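Phenol hydroxylase component phL (Pseudomonas stutzeri, PDB 3U52) probably serves as the beta-type subunit of a bacterial multicomponent phenol hydroxylase, helping to build the helical hydroxylase complex that oxidises phenols. Local coordinates at residues E193-Q196 with P197-K200; E184-A187 with Y188-D192. All blocks are in the same frame, centred on the assembly; numbering follows the deposited sequence.

Contact 1: E193-Q196 with P197-K200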
loop_
_atom_site.group_PDB
_atom_site.type_symbol
_atom_site.label_atom_id
_atom_site.label_comp_id
_atom_site.label_asym_id
_atom_site.label_seq_id
_atom_site.Cartn_x
_atom_site.Cartn_y
_atom_site.Cartn_z
ATOM N N GLU D 193 -5.800 48.681 -22.150
ATOM C CA GLU D 193 -4.423 49.165 -22.234
ATOM C C GLU D 193 -3.569 48.757 -21.024
ATOM O O GLU D 193 -2.377 48.580 -21.158
ATOM C CB GLU D 193 -4.399 50.696 -22.468
ATOM C CG GLU D 193 -5.107 51.488 -21.335
ATOM C CD GLU D 193 -5.071 53.012 -21.550
ATOM O OE1 GLU D 193 -4.277 53.693 -20.841
ATOM O OE2 GLU D 193 -5.823 53.508 -22.435
ATOM N N MET D 194 -4.195 48.606 -19.864
ATOM C CA MET D 194 -3.550 48.195 -18.618
ATOM C C MET D 194 -2.811 46.863 -18.791
ATOM O O MET D 194 -1.724 46.692 -18.215
ATOM C CB MET D 194 -4.622 47.999 -17.549
ATOM C CG MET D 194 -4.155 48.111 -16.083
ATOM S SD MET D 194 -5.266 47.125 -15.014
ATOM C CE MET D 194 -4.375 45.593 -15.144
ATOM N N TRP D 195 -3.391 45.920 -19.563
ATOM C CA TRP D 195 -2.784 44.583 -19.746
ATOM C C TRP D 195 -1.800 44.491 -20.889
ATOM O O TRP D 195 -1.125 43.448 -21.039
ATOM C CB TRP D 195 -3.852 43.471 -19.890
ATOM C CG TRP D 195 -4.485 43.248 -18.603
ATOM C CD1 TRP D 195 -5.669 43.762 -18.172
ATOM C CD2 TRP D 195 -3.926 42.519 -17.496
ATOM N NE1 TRP D 195 -5.906 43.363 -16.852
ATOM C CE2 TRP D 195 -4.840 42.619 -16.418
ATOM C CE3 TRP D 195 -2.742 41.786 -17.318
ATOM C CZ2 TRP D 195 -4.600 42.022 -15.167
ATOM C CZ3 TRP D 195 -2.504 41.184 -16.085
ATOM C CH2 TRP D 195 -3.441 41.297 -15.028
ATOM N N GLN D 196 -1.738 45.523 -21.745
ATOM C CA GLN D 196 -0.957 45.345 -22.982
ATOM C C GLN D 196 0.546 45.169 -22.771
ATOM O O GLN D 196 1.151 44.345 -23.439
ATOM C CB GLN D 196 -1.314 46.358 -24.092
ATOM C CG GLN D 196 -2.777 46.259 -24.507
ATOM C CD GLN D 196 -3.311 44.803 -24.537
ATOM O OE1 GLN D 196 -2.880 43.979 -25.343
ATOM N NE2 GLN D 196 -4.278 44.511 -23.665
ATOM N N PRO D 197 1.160 45.916 -21.840
ATOM C CA PRO D 197 2.579 45.656 -21.595
ATOM C C PRO D 197 2.824 44.204 -21.114
ATOM O O PRO D 197 3.826 43.574 -21.492
ATOM C CB PRO D 197 2.924 46.641 -20.494
ATOM C CG PRO D 197 1.954 47.820 -20.751
ATOM C CD PRO D 197 0.679 47.080 -21.084
ATOM N N MET D 198 1.910 43.680 -20.310
ATOM C CA MET D 198 2.105 42.286 -19.827
ATOM C C MET D 198 1.924 41.308 -20.964
ATOM O O MET D 198 2.725 40.408 -21.153
ATOM C CB MET D 198 1.195 41.970 -18.668
ATOM C CG MET D 198 1.289 40.491 -18.213
ATOM S SD MET D 198 2.852 40.108 -17.358
ATOM C CE MET D 198 2.453 40.637 -15.699
ATOM N N ARG D 199 0.870 41.507 -21.754
ATOM C CA ARG D 199 0.564 40.582 -22.800
ATOM C C ARG D 199 1.686 40.543 -23.844
ATOM O O ARG D 199 2.059 39.463 -24.316
ATOM C CB ARG D 199 -0.739 41.002 -23.412
ATOM C CG ARG D 199 -1.340 39.967 -24.205
ATOM C CD ARG D 199 -2.632 40.497 -24.774
ATOM N NE ARG D 199 -2.479 39.987 -26.067
ATOM C CZ ARG D 199 -2.870 40.509 -27.187
ATOM N NH1 ARG D 199 -3.564 41.641 -27.285
ATOM N NH2 ARG D 199 -2.519 39.800 -28.212
ATOM N N LYS D 200 2.214 41.726 -24.200
ATOM C CA LYS D 200 3.370 41.830 -25.091
ATOM C C LYS D 200 4.603 41.132 -24.508
ATOM O O LYS D 200 5.327 40.436 -25.230
ATOM C CB LYS D 200 3.731 43.317 -25.397
ATOM C CG LYS D 200 5.038 43.424 -26.282
ATOM C CD LYS D 200 5.335 44.860 -26.740
ATOM C CE LYS D 200 6.717 45.006 -27.370
ATOM N NZ LYS D 200 7.031 43.929 -28.371
HETATM O O HOH W 1 0.610 45.200 -18.292
#

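Contact 2: E184-A187 with Y188-D192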
loop_
_atom_site.group_PDB
_atom_site.type_symbol
_atom_site.label_atom_id
_atom_site.label_comp_id
_atom_site.label_asym_id
_atom_site.label_seq_id
_atom_site.Cartn_x
_atom_site.Cartn_y
_atom_site.Cartn_z
ATOM N N GLU D 184 -15.574 38.205 -20.307
ATOM C CA GLU D 184 -15.351 39.593 -19.954
ATOM C C GLU D 184 -13.890 39.856 -19.620
ATOM O O GLU D 184 -13.310 40.841 -20.084
ATOM C CB GLU D 184 -16.260 39.969 -18.782
ATOM C CG GLU D 184 -15.965 41.325 -18.175
ATOM C CD GLU D 184 -16.981 41.750 -17.113
ATOM O OE1 GLU D 184 -18.048 41.098 -16.997
ATOM O OE2 GLU D 184 -16.697 42.734 -16.390
ATOM N N SER D 185 -13.310 38.977 -18.795
ATOM C CA SER D 185 -11.939 39.098 -18.320
ATOM C C SER D 185 -10.966 38.914 -19.452
ATOM O O SER D 185 -9.990 39.610 -19.511
ATOM C CB SER D 185 -11.657 38.066 -17.230
ATOM O OG SER D 185 -10.472 38.400 -16.556
ATOM N N LYS D 186 -11.229 37.980 -20.354
ATOM C CA LYS D 186 -10.400 37.851 -21.542
ATOM C C LYS D 186 -10.394 39.125 -22.404
ATOM O O LYS D 186 -9.369 39.477 -22.938
ATOM C CB LYS D 186 -10.793 36.675 -22.393
ATOM C CG LYS D 186 -9.716 36.286 -23.408
ATOM C CD LYS D 186 -9.874 34.810 -23.637
ATOM C CE LYS D 186 -8.925 34.256 -24.664
ATOM N NZ LYS D 186 -9.463 32.893 -25.059
ATOM N N ALA D 187 -11.526 39.808 -22.498
ATOM C CA ALA D 187 -11.615 41.060 -23.225
ATOM C C ALA D 187 -10.697 42.102 -22.605
ATOM O O ALA D 187 -10.069 42.834 -23.342
ATOM C CB ALA D 187 -13.051 41.544 -23.308
ATOM N N TYR D 188 -10.554 42.138 -21.271
ATOM C CA TYR D 188 -9.540 43.025 -20.626
ATOM C C TYR D 188 -8.082 42.696 -21.065
ATOM O O TYR D 188 -7.315 43.571 -21.443
ATOM C CB TYR D 188 -9.655 43.014 -19.080
ATOM C CG TYR D 188 -10.987 43.496 -18.546
ATOM C CD1 TYR D 188 -11.738 42.720 -17.673
ATOM C CD2 TYR D 188 -11.502 44.730 -18.940
ATOM C CE1 TYR D 188 -12.967 43.157 -17.189
ATOM C CE2 TYR D 188 -12.719 45.186 -18.476
ATOM C CZ TYR D 188 -13.455 44.384 -17.609
ATOM O OH TYR D 188 -14.670 44.844 -17.177
ATOM N N TRP D 189 -7.720 41.418 -20.996
ATOM C CA TRP D 189 -6.417 40.921 -21.436
ATOM C C TRP D 189 -6.094 41.376 -22.861
ATOM O O TRP D 189 -4.969 41.847 -23.114
ATOM C CB TRP D 189 -6.404 39.392 -21.334
ATOM C CG TRP D 189 -5.225 38.709 -21.819
ATOM C CD1 TRP D 189 -5.145 37.909 -22.935
ATOM C CD2 TRP D 189 -3.930 38.716 -21.227
ATOM N NE1 TRP D 189 -3.858 37.418 -23.068
ATOM C CE2 TRP D 189 -3.093 37.911 -22.039
ATOM C CE3 TRP D 189 -3.379 39.334 -20.078
ATOM C CZ2 TRP D 189 -1.754 37.662 -21.718
ATOM C CZ3 TRP D 189 -2.023 39.107 -19.784
ATOM C CH2 TRP D 189 -1.228 38.307 -20.610
ATOM N N MET D 190 -7.063 41.256 -23.752
ATOM C CA MET D 190 -6.867 41.508 -25.197
ATOM C C MET D 190 -6.889 43.014 -25.573
ATOM O O MET D 190 -6.093 43.463 -26.420
ATOM C CB MET D 190 -7.902 40.777 -26.037
ATOM C CG MET D 190 -7.776 39.228 -26.079
ATOM S SD MET D 190 -6.180 38.636 -26.633
ATOM C CE MET D 190 -6.267 38.931 -28.415
ATOM N N ASP D 191 -7.765 43.766 -24.915
ATOM C CA ASP D 191 -8.074 45.158 -25.307
ATOM C C ASP D 191 -7.861 46.267 -24.276
ATOM O O ASP D 191 -7.776 47.421 -24.657
ATOM C CB ASP D 191 -9.502 45.235 -25.825
ATOM C CG ASP D 191 -9.733 44.340 -27.034
ATOM O OD1 ASP D 191 -8.832 44.225 -27.911
ATOM O OD2 ASP D 191 -10.824 43.728 -27.108
ATOM N N ASP D 192 -7.801 45.952 -22.976
ATOM C CA ASP D 192 -7.538 46.994 -21.981
ATOM C C ASP D 192 -6.068 47.382 -22.032
ATOM O O ASP D 192 -5.183 46.536 -21.927
ATOM C CB ASP D 192 -7.916 46.550 -20.558
ATOM C CG ASP D 192 -7.853 47.698 -19.538
ATOM O OD1 ASP D 192 -6.932 48.548 -19.588
ATOM O OD2 ASP D 192 -8.743 47.759 -18.669
#

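Contact 1: E193-Q196 with P197-K200
Q196 and R199 run side by side and point the same way, their amide and guanidinium planes turned 66° against each other. R199 NH1 reaches Q196 OE1 at 3.1 Å, a weak bond, since the N-H...O angle is 133°. In the glutamine, CG stands beside the backbone N (chi1 -60°) and the chain bends at chi2, which also brings OE1 close to R199 CD. Both polar ends have stronger partners: Q196 OE1 bonds to an aromatic side chain of a different protein in the assembly, and R199 NH2 bonds to a polar side chain of that same chain and forms a salt bridge with E203. The backbone evidence marks the first turn of helix 196-205, where R199 N donates to W195 O at 2.9 Å and K200 N to Q196 O at 2.9 Å. P197 sits at the second helical position, where its lack of an N-H costs little; its CD lies 3.4 Å from E193 O. One water joins the entry loop to this turn, donating to M194 O and accepting from M198 N. On the buried flank, W195 and M198 lie alongside each other, indole CE3 meeting M198 CB at 4.2 Å. Within the loop, the methyl CE of M194 rests over one indole face, 3.1 Å above its plane and offset toward the rim, while W195 NE1 donates to R121 O.

Contact 2: E184-A187 with Y188-D192
The C-terminal turns of helix 180-191 carry this contact, in which E184 and Y188, one turn apart, lie alongside each other and point the same way. Y188 OH donates to E184 OE2 at 3.0 Å, meeting the carboxylate oxygen on its anti side and 17° out of plane. The glutamate arrives there extended, CG anti to the backbone N (chi1 171°), and its CG also touches Y188 CE1 at 3.6 Å. Carboxylate and ring planes are 63° apart. E184 O lies over one ring face, 3.4 Å above the plane toward the rim, and accepts Y188 N at 3.3 Å. A phenylalanine in place of Y188 would probably keep the ring packing but leave E184 OE2 without its hydroxyl donor. The same i to i+4 pattern continues along the helix: W189 N donates to S185 O, M190 N to K186 O at 3.0 Å and D191 N to A187 O at 2.9 Å. M190 CG also packs against K186 O at 3.5 Å. The helix ends at D191; D192 turns to an extended backbone, yet its N still bonds to Y188 O. The flanks differ in their neighbours: Y188 packs on L120 and R121 of helix 113-122, whereas W189 stacks with H128 and meets an aromatic ring of a different protein edge-to-face. K186 NZ donates to that protein's backbone.

From the N terminus, contact 2 (184-187 with 188-192) comes first, closing successive turns within helix 180-191; contact 1 (193-196 with 197-200) then joins the short connecting loop to the start of helix 196-205. They follow in series and neither nest nor cross, yet their centres lie only 10 Å apart. The chain bend between them brings Q196 NE2 to W189 O at 2.8 Å, a probable hydrogen bond, and R199 CD to 3.2 Å from the same carbonyl oxygen. D192 OD1 accepts M194 N across the corner, and its OD2 makes a salt bridge to R121, linking the corner to helix 113-122.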